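Local coordinates for beta-glucuronidase (uncultured Clostridium sp., PDB 6U7J), which hydrolyses beta-D-glucuronides as a gut microbial glycosyl hydrolase of family 2, and probably reactivates estrogens by removing glucuronic acid from their conjugates, at residues L147-L152 with E381-E386; K290-N295 with C408-S413; N427-V432 with D456-F461. All coordinates share one frame; numbering follows the deposited sequence.

Contact 1 of 3, residues L147-L152 with E381-E386; sequences LEWDCL and EDKVNE
Trp149 lays one face of its indole along the aliphatic chain of Lys383, joining the sugar-binding domain of this family 2 glycosyl hydrolase to its TIM barrel. The two side chains run side by side and point the same way, an alignment that lets successive methylenes of the lysine follow the ring. Lys383 CG lies over the middle of the six-membered ring, 3.7 Å from its centroid and 18° off the normal, in a CH-pi contact; farther along, Lys383 CD comes within 3.5 Å of Trp149 CZ2. The chain is extended through CE before it bends at its last torsion (chi4 69°), which turns the ammonium end from the indole. The ring of His156 also meets the indole, their planes nearly parallel, so Trp149 has an aromatic neighbour from its own domain.

Both backbones shape the meeting. Trp149 occupies a type I beta turn from Glu148 to Cys151, in which the Glu148 amide also donates to Cys151 SG, and Trp149 O accepts a hydrogen bond from Thr388 OG1 at the start of helix 386-403. On the barrel side, Asn385 is the N-cap of that helix: its OD1 accepts from Lys387 N, while its ND2 bonds back to Glu381 O at 2.8 Å. Beside the lysine, the Val384 side chain runs at about a right angle to that of Trp149 and brings CG2 obliquely to 4.1 Å from Trp149 CE3.

Contact 2 of 3, residues K290-N295 with C408-S413; sequences KQFLIN and CVVMWS
Phe292 and Val410 meet at a slant, the outer end of the phenyl ring pressing on one branch of the valine. Phe292 CZ is 3.6 Å from Val410 CG2, and the methyl approaches the ring obliquely. With CG anti to the backbone N (chi1 -168°), the ring reaches Val410 and Met411 with its outer atoms. Met411 also crosses the ring at a slant, but its sulfur takes a different position: SD stands at the edge, near the ring plane, 4.2 Å from Phe292 CE2.

The hairpin strands 285-287 and 292-294 precede the first strand of the TIM barrel, 297-305, and pack on the start of strand 409-416 in the parallel barrel wall, consistent with a plug at the N-terminal end of the barrel strands. The axes of the two short strand segments pass 10.2 Å apart at their closest, with their directions 143° apart, a gap spanned by side chains rather than by backbone pairing. Ile294 contributes a looser touch from the same strand as Phe292, its CD1 lying 4.4 Å from Val410 CG1. Thus the two methyls of Val410 serve different partners, CG2 the aromatic ring and CG1 the isoleucine. Phe301 of strand 297-305 meets Phe292 edge-to-face and also touches Val410.

Contact 3 of 3, residues N427-V432 with D456-F461; sequences NYFEEV and DKISQF
Phe429 receives the tip of Ile458 over one ring face: Ile458 CD1 stands 3.9 Å from the ring centroid and 19° off the normal, a CH-pi contact displaced toward the rim. Tyr428 CD1 covers the opposite face, so the phenyl group is held between its helical neighbour and the loop. In Ile458, CG1 sits between the backbone N and the carbonyl carbon (chi1 73°), and the extended chain beyond it carries CD1 to the ring.

The next helical residue makes a second CH-pi contact. Glu430 CB lies over Phe461, 3.9 Å from its ring centroid, while the carboxylate is turned only 16° from the ring plane. Gln460 NE2 lies over the other face of Phe461. These contacts bind helix 424-439 of the TIM barrel to the loop between barrel strands 445-449 and 465-468.

Farther out, Asp456 shapes that loop. Its OD1 accepts from Ile458 N at 3.3 Å in an Asx turn, and OD2 takes the Ser459 amide at 3.0 Å on its syn side. Ser420 gives OD1 another hydrogen bond. Gln460 NE2 is itself positioned by a bond to Lys457 O, 2.6 Å long, with the donor well above the carbonyl plane.

In the fold
Contact 1 joins the sugar-binding domain to the TIM barrel, while contacts 2 and 3 lie within the barrel. Along the chain, 147-152 comes first and 290-295 second, and contact 1 closes at 381-386 before contact 2 closes at 408-413; contact 3 follows both. Strand 409-416 of contact 2 leads into helix 424-439 of contact 3, although the centres of these contacts are about 20 Å apart. The centres of contacts 1 and 3 are about 17 Å apart, and they touch where Val384 CG1 packs 3.7 Å from Tyr428 CE2, so the domain interface touches the packing of helix 424-439, one of the barrel's outer helices.

Contact 1 of 3, residues L147-L152 with E381-E386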
loop_
_atom_site.group_PDB
_atom_site.type_symbol
_atom_site.label_atom_id
_atom_site.label_comp_id
_atom_site.label_asym_id
_atom_site.label_seq_id
_atom_site.Cartn_x
_atom_site.Cartn_y
_atom_site.Cartn_z
ATOM N N LEU B 147 -32.658 5.858 -12.798
ATOM C CA LEU B 147 -33.389 6.326 -11.631
ATOM C C LEU B 147 -33.958 7.700 -11.934
ATOM O O LEU B 147 -33.263 8.557 -12.492
ATOM C CB LEU B 147 -32.499 6.386 -10.389
ATOM C CG LEU B 147 -32.003 5.049 -9.839
ATOM C CD1 LEU B 147 -30.984 5.308 -8.729
ATOM C CD2 LEU B 147 -33.174 4.156 -9.343
ATOM N N GLU B 148 -35.224 7.891 -11.589
ATOM C CA GLU B 148 -35.930 9.149 -11.782
ATOM C C GLU B 148 -36.428 9.654 -10.433
ATOM O O GLU B 148 -36.203 9.030 -9.394
ATOM C CB GLU B 148 -37.094 8.984 -12.766
ATOM C CG GLU B 148 -36.667 8.663 -14.181
ATOM C CD GLU B 148 -36.231 9.884 -14.963
ATOM O OE1 GLU B 148 -35.758 10.873 -14.349
ATOM O OE2 GLU B 148 -36.369 9.858 -16.210
ATOM N N TRP B 149 -37.121 10.798 -10.466
ATOM C CA TRP B 149 -37.577 11.451 -9.244
ATOM C C TRP B 149 -38.626 10.648 -8.497
ATOM O O TRP B 149 -38.856 10.925 -7.318
ATOM C CB TRP B 149 -38.129 12.836 -9.558
ATOM C CG TRP B 149 -37.064 13.818 -9.949
ATOM C CD1 TRP B 149 -36.859 14.360 -11.183
ATOM C CD2 TRP B 149 -36.056 14.371 -9.094
ATOM N NE1 TRP B 149 -35.787 15.220 -11.149
ATOM C CE2 TRP B 149 -35.276 15.243 -9.878
ATOM C CE3 TRP B 149 -35.744 14.217 -7.740
ATOM C CZ2 TRP B 149 -34.195 15.959 -9.355
ATOM C CZ3 TRP B 149 -34.671 14.927 -7.219
ATOM C CH2 TRP B 149 -33.910 15.791 -8.030
ATOM N N ASP B 150 -39.262 9.664 -9.141
ATOM C CA ASP B 150 -40.241 8.809 -8.477
ATOM C C ASP B 150 -39.748 7.378 -8.327
ATOM O O ASP B 150 -40.551 6.466 -8.105
ATOM C CB ASP B 150 -41.591 8.839 -9.196
ATOM C CG ASP B 150 -41.513 8.343 -10.633
ATOM O OD1 ASP B 150 -40.396 8.134 -11.147
ATOM O OD2 ASP B 150 -42.582 8.171 -11.259
ATOM N N CYS B 151 -38.441 7.166 -8.443
ATOM C CA CYS B 151 -37.813 5.910 -8.072
ATOM C C CYS B 151 -37.244 6.049 -6.668
ATOM O O CYS B 151 -37.095 7.152 -6.142
ATOM C CB CYS B 151 -36.699 5.546 -9.058
ATOM S SG CYS B 151 -37.267 5.379 -10.774
ATOM N N LEU B 152 -36.897 4.910 -6.082
ATOM C CA LEU B 152 -36.189 4.857 -4.808
ATOM C C LEU B 152 -35.037 3.871 -4.962
ATOM O O LEU B 152 -35.279 2.664 -5.158
ATOM C CB LEU B 152 -37.116 4.442 -3.666
ATOM C CG LEU B 152 -38.341 5.311 -3.380
ATOM C CD1 LEU B 152 -39.060 4.727 -2.193
ATOM C CD2 LEU B 152 -37.965 6.765 -3.088
ATOM N N GLU B 381 -43.285 20.078 -7.306
ATOM C CA GLU B 381 -44.212 19.374 -8.196
ATOM C C GLU B 381 -43.490 18.565 -9.275
ATOM O O GLU B 381 -43.969 17.500 -9.677
ATOM C CB GLU B 381 -45.176 20.378 -8.834
ATOM C CG GLU B 381 -46.218 19.759 -9.753
ATOM C CD GLU B 381 -46.549 20.643 -10.956
ATOM O OE1 GLU B 381 -47.192 21.702 -10.755
ATOM O OE2 GLU B 381 -46.173 20.274 -12.098
ATOM N N ASP B 382 -42.339 19.027 -9.746
ATOM C CA ASP B 382 -41.640 18.334 -10.817
ATOM C C ASP B 382 -40.514 17.423 -10.321
ATOM O O ASP B 382 -39.738 16.926 -11.143
ATOM C CB ASP B 382 -41.094 19.347 -11.831
ATOM C CG ASP B 382 -40.402 20.534 -11.171
ATOM O OD1 ASP B 382 -40.441 20.645 -9.918
ATOM O OD2 ASP B 382 -39.821 21.364 -11.913
ATOM N N LYS B 383 -40.410 17.177 -9.008
ATOM C CA LYS B 383 -39.352 16.312 -8.494
ATOM C C LYS B 383 -39.903 15.276 -7.518
ATOM O O LYS B 383 -40.661 14.396 -7.926
ATOM C CB LYS B 383 -38.247 17.150 -7.843
ATOM C CG LYS B 383 -37.377 17.899 -8.862
ATOM C CD LYS B 383 -36.218 18.619 -8.198
ATOM C CE LYS B 383 -35.485 19.516 -9.177
ATOM N NZ LYS B 383 -36.325 20.673 -9.575
ATOM N N VAL B 384 -39.532 15.342 -6.241
ATOM C CA VAL B 384 -40.111 14.438 -5.251
ATOM C C VAL B 384 -41.514 14.953 -4.942
ATOM O O VAL B 384 -41.669 15.986 -4.286
ATOM C CB VAL B 384 -39.256 14.341 -3.979
ATOM C CG1 VAL B 384 -39.975 13.507 -2.918
ATOM C CG2 VAL B 384 -37.867 13.751 -4.290
ATOM N N ASN B 385 -42.531 14.236 -5.418
ATOM C CA ASN B 385 -43.911 14.735 -5.432
ATOM C C ASN B 385 -44.865 13.609 -5.017
ATOM O O ASN B 385 -44.454 12.599 -4.434
ATOM C CB ASN B 385 -44.229 15.330 -6.819
ATOM C CG ASN B 385 -44.144 14.299 -7.926
ATOM O OD1 ASN B 385 -44.172 13.097 -7.672
ATOM N ND2 ASN B 385 -44.034 14.764 -9.161
ATOM N N GLU B 386 -46.168 13.784 -5.319
ATOM C CA GLU B 386 -47.223 12.864 -4.875
ATOM C C GLU B 386 -46.944 11.438 -5.346
ATOM O O GLU B 386 -47.456 10.469 -4.772
ATOM C CB GLU B 386 -48.591 13.337 -5.411
ATOM C CG GLU B 386 -48.763 13.163 -6.938
ATOM C CD GLU B 386 -50.225 13.014 -7.400
ATOM O OE1 GLU B 386 -50.463 13.079 -8.635
ATOM O OE2 GLU B 386 -51.129 12.827 -6.542
#

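Contact 2 of 3, residues K290-N295 with C408-S413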
loop_
_atom_site.group_PDB
_atom_site.type_symbol
_atom_site.label_atom_id
_atom_site.label_comp_id
_atom_site.label_asym_id
_atom_site.label_seq_id
_atom_site.Cartn_x
_atom_site.Cartn_y
_atom_site.Cartn_z
ATOM N N LYS B 290 -35.930 7.842 27.365
ATOM C CA LYS B 290 -34.482 7.743 27.239
ATOM C C LYS B 290 -33.982 6.321 27.014
ATOM O O LYS B 290 -32.766 6.101 27.062
ATOM C CB LYS B 290 -33.793 8.315 28.486
ATOM C CG LYS B 290 -33.719 9.828 28.524
ATOM C CD LYS B 290 -33.379 10.315 29.922
ATOM C CE LYS B 290 -33.402 11.832 29.985
ATOM N NZ LYS B 290 -32.917 12.333 31.301
ATOM N N GLN B 291 -34.856 5.343 26.790
ATOM C CA GLN B 291 -34.382 3.976 26.642
ATOM C C GLN B 291 -35.134 3.267 25.527
ATOM O O GLN B 291 -36.220 3.673 25.107
ATOM C CB GLN B 291 -34.492 3.198 27.956
ATOM C CG GLN B 291 -33.365 3.529 28.930
ATOM C CD GLN B 291 -33.391 2.700 30.204
ATOM O OE1 GLN B 291 -34.454 2.399 30.749
ATOM N NE2 GLN B 291 -32.210 2.339 30.690
ATOM N N PHE B 292 -34.501 2.215 25.025
ATOM C CA PHE B 292 -35.045 1.340 23.996
ATOM C C PHE B 292 -35.066 -0.029 24.656
ATOM O O PHE B 292 -34.010 -0.633 24.864
ATOM C CB PHE B 292 -34.179 1.375 22.735
ATOM C CG PHE B 292 -34.817 0.737 21.536
ATOM C CD1 PHE B 292 -34.965 -0.636 21.464
ATOM C CD2 PHE B 292 -35.250 1.509 20.474
ATOM C CE1 PHE B 292 -35.563 -1.229 20.358
ATOM C CE2 PHE B 292 -35.844 0.915 19.364
ATOM C CZ PHE B 292 -35.999 -0.446 19.310
ATOM N N LEU B 293 -36.250 -0.500 25.036
ATOM C CA LEU B 293 -36.368 -1.696 25.853
ATOM C C LEU B 293 -36.768 -2.878 24.987
ATOM O O LEU B 293 -37.725 -2.792 24.220
ATOM C CB LEU B 293 -37.391 -1.495 26.972
ATOM C CG LEU B 293 -37.171 -0.308 27.903
ATOM C CD1 LEU B 293 -38.294 -0.245 28.932
ATOM C CD2 LEU B 293 -35.825 -0.406 28.600
ATOM N N ILE B 294 -36.032 -3.971 25.114
ATOM C CA ILE B 294 -36.323 -5.224 24.429
ATOM C C ILE B 294 -36.477 -6.281 25.507
ATOM O O ILE B 294 -35.554 -6.500 26.305
ATOM C CB ILE B 294 -35.221 -5.611 23.431
ATOM C CG1 ILE B 294 -35.166 -4.611 22.277
ATOM C CG2 ILE B 294 -35.434 -7.025 22.916
ATOM C CD1 ILE B 294 -33.883 -4.685 21.483
ATOM N N ASN B 295 -37.645 -6.923 25.543
ATOM C CA ASN B 295 -37.976 -7.838 26.628
ATOM C C ASN B 295 -37.771 -7.154 27.979
ATOM O O ASN B 295 -37.186 -7.718 28.907
ATOM C CB ASN B 295 -37.156 -9.117 26.523
ATOM C CG ASN B 295 -37.478 -9.891 25.269
ATOM O OD1 ASN B 295 -38.621 -9.897 24.829
ATOM N ND2 ASN B 295 -36.473 -10.538 24.679
ATOM N N CYS B 408 -35.665 -10.188 14.321
ATOM C CA CYS B 408 -34.469 -9.349 14.374
ATOM C C CYS B 408 -34.810 -7.879 14.058
ATOM O O CYS B 408 -34.145 -6.981 14.586
ATOM C CB CYS B 408 -33.366 -9.917 13.464
ATOM S SG CYS B 408 -33.732 -9.742 11.684
ATOM N N VAL B 409 -35.879 -7.619 13.299
ATOM C CA VAL B 409 -36.228 -6.246 12.955
ATOM C C VAL B 409 -36.918 -5.569 14.134
ATOM O O VAL B 409 -38.030 -5.945 14.507
ATOM C CB VAL B 409 -37.109 -6.188 11.710
ATOM C CG1 VAL B 409 -37.612 -4.754 11.450
ATOM C CG2 VAL B 409 -36.332 -6.709 10.529
ATOM N N VAL B 410 -36.278 -4.552 14.727
ATOM C CA VAL B 410 -36.902 -3.852 15.843
ATOM C C VAL B 410 -37.316 -2.441 15.487
ATOM O O VAL B 410 -37.931 -1.759 16.329
ATOM C CB VAL B 410 -36.006 -3.852 17.093
ATOM C CG1 VAL B 410 -35.581 -5.289 17.420
ATOM C CG2 VAL B 410 -34.796 -2.915 16.907
ATOM N N MET B 411 -37.048 -1.984 14.269
ATOM C CA MET B 411 -37.382 -0.611 13.929
ATOM C C MET B 411 -37.330 -0.449 12.415
ATOM O O MET B 411 -36.537 -1.113 11.745
ATOM C CB MET B 411 -36.421 0.370 14.625
ATOM C CG MET B 411 -36.757 1.849 14.419
ATOM S SD MET B 411 -36.083 2.942 15.707
ATOM C CE MET B 411 -34.334 2.583 15.585
ATOM N N TRP B 412 -38.205 0.417 11.885
ATOM C CA TRP B 412 -38.218 0.752 10.466
ATOM C C TRP B 412 -37.596 2.125 10.296
ATOM O O TRP B 412 -37.991 3.070 10.981
ATOM C CB TRP B 412 -39.634 0.784 9.869
ATOM C CG TRP B 412 -40.472 -0.447 10.081
ATOM C CD1 TRP B 412 -41.562 -0.549 10.873
ATOM C CD2 TRP B 412 -40.301 -1.734 9.465
ATOM N NE1 TRP B 412 -42.071 -1.821 10.823
ATOM C CE2 TRP B 412 -41.318 -2.572 9.967
ATOM C CE3 TRP B 412 -39.377 -2.264 8.555
ATOM C CZ2 TRP B 412 -41.445 -3.911 9.593
ATOM C CZ3 TRP B 412 -39.498 -3.594 8.184
ATOM C CH2 TRP B 412 -40.528 -4.402 8.700
ATOM N N SER B 413 -36.644 2.242 9.377
ATOM C CA SER B 413 -36.162 3.544 8.956
ATOM C C SER B 413 -36.748 3.831 7.585
ATOM O O SER B 413 -36.591 3.024 6.666
ATOM C CB SER B 413 -34.634 3.608 8.910
ATOM O OG SER B 413 -34.229 4.757 8.198
#

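Contact 3 of 3, residues N427-V432 with D456-F461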
loop_
_atom_site.group_PDB
_atom_site.type_symbol
_atom_site.label_atom_id
_atom_site.label_comp_id
_atom_site.label_asym_id
_atom_site.label_seq_id
_atom_site.Cartn_x
_atom_site.Cartn_y
_atom_site.Cartn_z
ATOM N N ASN B 427 -45.378 17.605 5.121
ATOM C CA ASN B 427 -46.543 16.831 4.681
ATOM C C ASN B 427 -46.133 15.478 4.106
ATOM O O ASN B 427 -46.808 14.466 4.335
ATOM C CB ASN B 427 -47.340 17.615 3.634
ATOM C CG ASN B 427 -48.195 18.719 4.241
ATOM O OD1 ASN B 427 -48.293 18.856 5.465
ATOM N ND2 ASN B 427 -48.801 19.530 3.380
ATOM N N TYR B 428 -45.045 15.449 3.327
ATOM C CA TYR B 428 -44.589 14.205 2.710
ATOM C C TYR B 428 -44.340 13.148 3.769
ATOM O O TYR B 428 -44.911 12.053 3.728
ATOM C CB TYR B 428 -43.315 14.458 1.885
ATOM C CG TYR B 428 -42.828 13.243 1.124
ATOM C CD1 TYR B 428 -42.110 12.236 1.760
ATOM C CD2 TYR B 428 -43.095 13.099 -0.236
ATOM C CE1 TYR B 428 -41.683 11.124 1.072
ATOM C CE2 TYR B 428 -42.655 11.987 -0.941
ATOM C CZ TYR B 428 -41.959 11.003 -0.280
ATOM O OH TYR B 428 -41.536 9.891 -0.966
ATOM N N PHE B 429 -43.507 13.468 4.748
ATOM C CA PHE B 429 -43.120 12.452 5.709
ATOM C C PHE B 429 -44.196 12.185 6.743
ATOM O O PHE B 429 -44.227 11.088 7.308
ATOM C CB PHE B 429 -41.782 12.845 6.343
ATOM C CG PHE B 429 -40.628 12.677 5.387
ATOM C CD1 PHE B 429 -40.122 11.413 5.116
ATOM C CD2 PHE B 429 -40.125 13.754 4.693
ATOM C CE1 PHE B 429 -39.080 11.236 4.205
ATOM C CE2 PHE B 429 -39.089 13.593 3.780
ATOM C CZ PHE B 429 -38.566 12.326 3.538
ATOM N N GLU B 430 -45.096 13.140 6.987
ATOM C CA GLU B 430 -46.248 12.832 7.828
ATOM C C GLU B 430 -47.116 11.772 7.179
ATOM O O GLU B 430 -47.566 10.829 7.847
ATOM C CB GLU B 430 -47.084 14.079 8.098
ATOM C CG GLU B 430 -48.130 13.821 9.166
ATOM C CD GLU B 430 -49.160 14.920 9.258
ATOM O OE1 GLU B 430 -49.829 15.022 10.311
ATOM O OE2 GLU B 430 -49.301 15.679 8.278
ATOM N N GLU B 431 -47.361 11.911 5.872
ATOM C CA GLU B 431 -48.064 10.870 5.137
ATOM C C GLU B 431 -47.323 9.542 5.231
ATOM O O GLU B 431 -47.919 8.507 5.556
ATOM C CB GLU B 431 -48.239 11.296 3.682
ATOM C CG GLU B 431 -49.616 11.852 3.378
ATOM C CD GLU B 431 -50.719 10.905 3.825
ATOM O OE1 GLU B 431 -50.833 9.800 3.245
ATOM O OE2 GLU B 431 -51.453 11.256 4.775
ATOM N N VAL B 432 -46.009 9.552 4.969
ATOM C CA VAL B 432 -45.256 8.300 4.972
ATOM C C VAL B 432 -45.303 7.660 6.350
ATOM O O VAL B 432 -45.552 6.458 6.484
ATOM C CB VAL B 432 -43.803 8.522 4.511
ATOM C CG1 VAL B 432 -43.016 7.222 4.637
ATOM C CG2 VAL B 432 -43.753 8.996 3.083
ATOM N N ASP B 456 -34.660 21.174 10.812
ATOM C CA ASP B 456 -35.413 19.952 10.563
ATOM C C ASP B 456 -36.893 20.188 10.817
ATOM O O ASP B 456 -37.279 20.937 11.718
ATOM C CB ASP B 456 -34.939 18.800 11.454
ATOM C CG ASP B 456 -35.795 17.552 11.272
ATOM O OD1 ASP B 456 -36.001 17.161 10.106
ATOM O OD2 ASP B 456 -36.289 16.981 12.266
ATOM N N LYS B 457 -37.728 19.519 10.023
ATOM C CA LYS B 457 -39.164 19.688 10.150
ATOM C C LYS B 457 -39.934 18.374 10.194
ATOM O O LYS B 457 -41.165 18.405 10.115
ATOM C CB LYS B 457 -39.681 20.576 9.016
ATOM C CG LYS B 457 -39.287 22.044 9.210
ATOM C CD LYS B 457 -39.637 22.902 8.019
ATOM C CE LYS B 457 -39.048 24.283 8.172
ATOM N NZ LYS B 457 -37.558 24.229 8.283
ATOM N N ILE B 458 -39.266 17.223 10.353
ATOM C CA ILE B 458 -39.980 15.952 10.259
ATOM C C ILE B 458 -39.720 15.003 11.428
ATOM O O ILE B 458 -40.475 14.043 11.624
ATOM C CB ILE B 458 -39.660 15.233 8.931
ATOM C CG1 ILE B 458 -38.237 14.655 8.938
ATOM C CG2 ILE B 458 -39.880 16.158 7.741
ATOM C CD1 ILE B 458 -37.993 13.636 7.803
ATOM N N SER B 459 -38.679 15.244 12.225
ATOM C CA SER B 459 -38.326 14.240 13.228
ATOM C C SER B 459 -39.371 14.116 14.327
ATOM O O SER B 459 -39.381 13.096 15.034
ATOM C CB SER B 459 -36.958 14.529 13.854
ATOM O OG SER B 459 -35.919 14.155 12.963
ATOM N N GLN B 460 -40.256 15.107 14.487
ATOM C CA GLN B 460 -41.343 14.966 15.453
ATOM C C GLN B 460 -42.224 13.749 15.162
ATOM O O GLN B 460 -42.888 13.252 16.076
ATOM C CB GLN B 460 -42.201 16.232 15.487
ATOM C CG GLN B 460 -42.966 16.513 14.193
ATOM C CD GLN B 460 -42.125 17.294 13.194
ATOM O OE1 GLN B 460 -40.916 17.439 13.376
ATOM N NE2 GLN B 460 -42.757 17.797 12.136
ATOM N N PHE B 461 -42.231 13.246 13.922
ATOM C CA PHE B 461 -43.056 12.094 13.577
ATOM C C PHE B 461 -42.430 10.765 13.975
ATOM O O PHE B 461 -43.110 9.737 13.886
ATOM C CB PHE B 461 -43.351 12.075 12.069
ATOM C CG PHE B 461 -44.004 13.340 11.557
ATOM C CD1 PHE B 461 -45.144 13.844 12.156
ATOM C CD2 PHE B 461 -43.473 14.023 10.476
ATOM C CE1 PHE B 461 -45.740 15.011 11.689
ATOM C CE2 PHE B 461 -44.068 15.186 10.003
ATOM C CZ PHE B 461 -45.204 15.679 10.613
#